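Local coordinates for embryonic developmental protein tofu-6 (Caenorhabditis elegans, PDB 7OCX) that takes part in piRNA (21U-RNA) biogenesis as a component of the PETISCO complex, pairing with PID-3 through its RNA recognition motif domain, at residues G18-N23 with T92-V97. Numbering follows the deposited sequence.
Sequences GFHIRN and TDHKNV
H20 and T92 face each other as an antiparallel hydrogen-bonded pair, with H20 N giving its hydrogen to T92 O at 2.8 Å and T92 N returning one to H20 O at 2.9 Å. One step on, F19 and D93 form the non-hydrogen-bonded pair, where the CA-H of F19 also leans on T92 O. The pairing then runs out with a nearly straight bond, 2.9 Å from H94 N to G18 O, and a water bridges G18 O to H94 O. Beyond this the 92-97 chain leaves the 18-23 strand.

On the sheet surface bearing H20 and T92, CB of H20 rests 3.4 Å from T92 OG1. The H20 imidazole lies beside H94, its NE2 3.6 Å from H94 CD2 at the edge of that ring. The two rings meet obliquely, their planes 52° apart. With CG anti to the backbone N (chi1 167°), the H94 ring reaches out beside the H20 imidazole; its CB packs on the G18 carbonyl.

F19 lies on the opposite face, and the D93 carboxylate comes alongside its ring, CE1 of F19 lying 3.5 Å from OD1 of D93, which is salt-bridged to R74. An alanine in place of F19 would probably open a gap beneath helix 67-75 and leave the D93-R74 pair without its aromatic neighbour.

Strands 18-25 and 87-93 pair here inside the RRM sheet: 18-25 is central, hydrogen-bonded on its other side to 57-64. F61 of that strand meets H94 edge-to-face; with H20 they lie on the face that carries RNA in classical RRMs, though whether this one does so is not settled here. F19 instead points to the helical side, against A70, V73 and R74 of helix 67-75 and M64 and V91 of the flanking strands.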
ATOM      1  N   GLY C  18      -9.754   0.463 -18.277  1.00 36.39           N
ATOM      2  CA  GLY C  18      -9.031   0.293 -19.516  1.00 34.30           C
ATOM      3  C   GLY C  18      -9.701   0.827 -20.763  1.00 37.67           C
ATOM      4  O   GLY C  18     -10.929   0.968 -20.833  1.00 41.32           O
ATOM      5  N   PHE C  19      -8.876   1.090 -21.775  1.00 35.36           N
ATOM      6  CA  PHE C  19      -9.324   1.694 -23.013  1.00 44.19           C
ATOM      7  C   PHE C  19      -8.717   0.995 -24.218  1.00 40.62           C
ATOM      8  O   PHE C  19      -7.567   0.550 -24.183  1.00 37.66           O
ATOM      9  CB  PHE C  19      -8.922   3.158 -23.088  1.00 41.43           C
ATOM     10  CG  PHE C  19      -9.459   3.983 -21.986  1.00 40.88           C
ATOM     11  CD1 PHE C  19     -10.791   4.354 -21.972  1.00 43.45           C
ATOM     12  CD2 PHE C  19      -8.638   4.383 -20.948  1.00 38.82           C
ATOM     13  CE1 PHE C  19     -11.280   5.117 -20.949  1.00 46.81           C
ATOM     14  CE2 PHE C  19      -9.118   5.154 -19.929  1.00 41.84           C
ATOM     15  CZ  PHE C  19     -10.449   5.514 -19.925  1.00 46.68           C
ATOM     16  N   HIS C  20      -9.506   0.921 -25.288  1.00 40.32           N
ATOM     17  CA  HIS C  20      -9.000   0.626 -26.620  1.00 48.79           C
ATOM     18  C   HIS C  20      -8.707   1.957 -27.300  1.00 45.93           C
ATOM     19  O   HIS C  20      -9.488   2.911 -27.177  1.00 46.00           O
ATOM     20  CB  HIS C  20     -10.013  -0.174 -27.440  1.00 52.58           C
ATOM     21  CG  HIS C  20     -10.215  -1.575 -26.943  1.00 58.91           C
ATOM     22  ND1 HIS C  20      -9.229  -2.539 -26.992  1.00 62.27           N
ATOM     23  CD2 HIS C  20     -11.301  -2.177 -26.399  1.00 61.02           C
ATOM     24  CE1 HIS C  20      -9.696  -3.669 -26.491  1.00 71.82           C
ATOM     25  NE2 HIS C  20     -10.952  -3.476 -26.123  1.00 64.50           N
ATOM     26  N   ILE C  21      -7.573   2.022 -27.999  1.00 45.96           N
ATOM     27  CA  ILE C  21      -7.067   3.246 -28.608  1.00 46.72           C
ATOM     28  C   ILE C  21      -6.919   3.023 -30.101  1.00 45.94           C
ATOM     29  O   ILE C  21      -6.219   2.092 -30.516  1.00 47.24           O
ATOM     30  CB  ILE C  21      -5.691   3.656 -28.053  1.00 44.32           C
ATOM     31  CG1 ILE C  21      -5.648   3.572 -26.540  1.00 42.50           C
ATOM     32  CG2 ILE C  21      -5.354   5.045 -28.569  1.00 43.29           C
ATOM     33  CD1 ILE C  21      -6.583   4.471 -25.866  1.00 37.60           C
ATOM     34  N   ARG C  22      -7.504   3.908 -30.903  1.00 45.97           N
ATOM     35  CA  ARG C  22      -7.331   3.858 -32.349  1.00 57.02           C
ATOM     36  C   ARG C  22      -6.779   5.191 -32.841  1.00 49.05           C
ATOM     37  O   ARG C  22      -6.798   6.198 -32.128  1.00 51.17           O
ATOM     38  CB  ARG C  22      -8.663   3.535 -33.037  1.00 63.64           C
ATOM     39  CG  ARG C  22      -9.145   2.115 -32.777  1.00 68.17           C
ATOM     40  CD  ARG C  22      -9.085   1.246 -34.022  1.00 77.80           C
ATOM     41  NE  ARG C  22     -10.216   1.490 -34.910  1.00 98.86           N
ATOM     42  CZ  ARG C  22     -10.141   2.078 -36.098  1.00111.88           C
ATOM     43  NH1 ARG C  22      -8.991   2.515 -36.587  1.00108.90           N
ATOM     44  NH2 ARG C  22     -11.251   2.225 -36.816  1.00117.67           N
ATOM     45  N   ASN C  23      -6.293   5.186 -34.086  1.00 50.20           N
ATOM     46  CA  ASN C  23      -5.803   6.392 -34.756  1.00 52.96           C
ATOM     47  C   ASN C  23      -4.513   6.915 -34.138  1.00 51.51           C
ATOM     48  O   ASN C  23      -4.269   8.124 -34.120  1.00 53.15           O
ATOM     49  CB  ASN C  23      -6.861   7.499 -34.763  1.00 52.66           C
ATOM     50  CG  ASN C  23      -6.806   8.357 -36.016  1.00 60.81           C
ATOM     51  OD1 ASN C  23      -6.797   7.851 -37.135  1.00 61.94           O
ATOM     52  ND2 ASN C  23      -6.786   9.672 -35.827  1.00 65.80           N
ATOM     53  N   THR C  92     -12.085   4.116 -26.624  1.00 54.08           N
ATOM     54  CA  THR C  92     -13.293   3.390 -26.265  1.00 53.75           C
ATOM     55  C   THR C  92     -13.015   2.547 -25.034  1.00 45.84           C
ATOM     56  O   THR C  92     -11.878   2.200 -24.738  1.00 44.42           O
ATOM     57  CB  THR C  92     -13.823   2.518 -27.409  1.00 55.83           C
ATOM     58  OG1 THR C  92     -12.817   1.610 -27.867  1.00 61.38           O
ATOM     59  CG2 THR C  92     -14.306   3.375 -28.549  1.00 55.98           C
ATOM     60  N   ASP C  93     -14.071   2.237 -24.290  1.00 49.51           N
ATOM     61  CA  ASP C  93     -13.907   1.520 -23.032  1.00 51.24           C
ATOM     62  C   ASP C  93     -13.654   0.044 -23.295  1.00 52.65           C
ATOM     63  O   ASP C  93     -14.349  -0.579 -24.102  1.00 55.36           O
ATOM     64  CB  ASP C  93     -15.157   1.642 -22.160  1.00 54.56           C
ATOM     65  CG  ASP C  93     -15.412   3.047 -21.660  1.00 56.34           C
ATOM     66  OD1 ASP C  93     -14.463   3.768 -21.290  1.00 53.68           O
ATOM     67  OD2 ASP C  93     -16.594   3.435 -21.656  1.00 64.86           O
ATOM     68  N   HIS C  94     -12.690  -0.529 -22.582  1.00 52.22           N
ATOM     69  CA  HIS C  94     -12.450  -1.965 -22.646  1.00 51.34           C
ATOM     70  C   HIS C  94     -13.383  -2.702 -21.685  1.00 52.80           C
ATOM     71  O   HIS C  94     -13.670  -2.217 -20.589  1.00 51.85           O
ATOM     72  CB  HIS C  94     -10.997  -2.275 -22.279  1.00 57.94           C
ATOM     73  CG  HIS C  94     -10.748  -3.726 -22.022  1.00 54.25           C
ATOM     74  ND1 HIS C  94     -10.992  -4.314 -20.800  1.00 61.54           N
ATOM     75  CD2 HIS C  94     -10.272  -4.706 -22.825  1.00 57.96           C
ATOM     76  CE1 HIS C  94     -10.704  -5.601 -20.869  1.00 57.55           C
ATOM     77  NE2 HIS C  94     -10.252  -5.863 -22.084  1.00 61.17           N
ATOM     78  N   LYS C  95     -13.851  -3.884 -22.100  1.00 55.11           N
ATOM     79  CA  LYS C  95     -14.711  -4.724 -21.275  1.00 61.08           C
ATOM     80  C   LYS C  95     -14.091  -6.114 -21.141  1.00 61.45           C
ATOM     81  O   LYS C  95     -13.610  -6.684 -22.124  1.00 58.29           O
ATOM     82  CB  LYS C  95     -16.133  -4.854 -21.867  1.00 59.81           C
ATOM     83  CG  LYS C  95     -16.821  -3.526 -22.156  1.00 61.94           C
ATOM     84  CD  LYS C  95     -17.409  -2.886 -20.903  1.00 61.37           C
ATOM     85  CE  LYS C  95     -17.410  -1.372 -21.042  1.00 59.72           C
ATOM     86  NZ  LYS C  95     -18.285  -0.664 -20.073  1.00 67.73           N
ATOM     87  N   ASN C  96     -14.111  -6.664 -19.927  1.00 62.18           N
ATOM     88  CA  ASN C  96     -13.605  -8.014 -19.714  1.00 58.85           C
ATOM     89  C   ASN C  96     -14.619  -9.039 -20.229  1.00 56.76           C
ATOM     90  O   ASN C  96     -15.813  -8.759 -20.364  1.00 60.34           O
ATOM     91  CB  ASN C  96     -13.322  -8.257 -18.229  1.00 55.66           C
ATOM     92  CG  ASN C  96     -12.084  -7.517 -17.733  1.00 59.70           C
ATOM     93  OD1 ASN C  96     -11.001  -7.612 -18.311  1.00 55.78           O
ATOM     94  ND2 ASN C  96     -12.252  -6.764 -16.651  1.00 56.38           N
ATOM     95  N   VAL C  97     -14.129 -10.238 -20.528  1.00 62.24           N
ATOM     96  CA  VAL C  97     -15.013 -11.331 -20.927  1.00 64.74           C
ATOM     97  C   VAL C  97     -15.731 -11.875 -19.699  1.00 63.03           C
ATOM     98  O   VAL C  97     -15.111 -12.112 -18.656  1.00 61.94           O
ATOM     99  CB  VAL C  97     -14.226 -12.440 -21.638  1.00 61.28           C
ATOM    100  CG1 VAL C  97     -15.078 -13.699 -21.748  1.00 66.90           C
ATOM    101  CG2 VAL C  97     -13.778 -11.980 -23.016  1.00 59.84           C
TER
HETATM  102  O   HOH W   1     -13.006   0.318 -19.172  1.00 46.42           O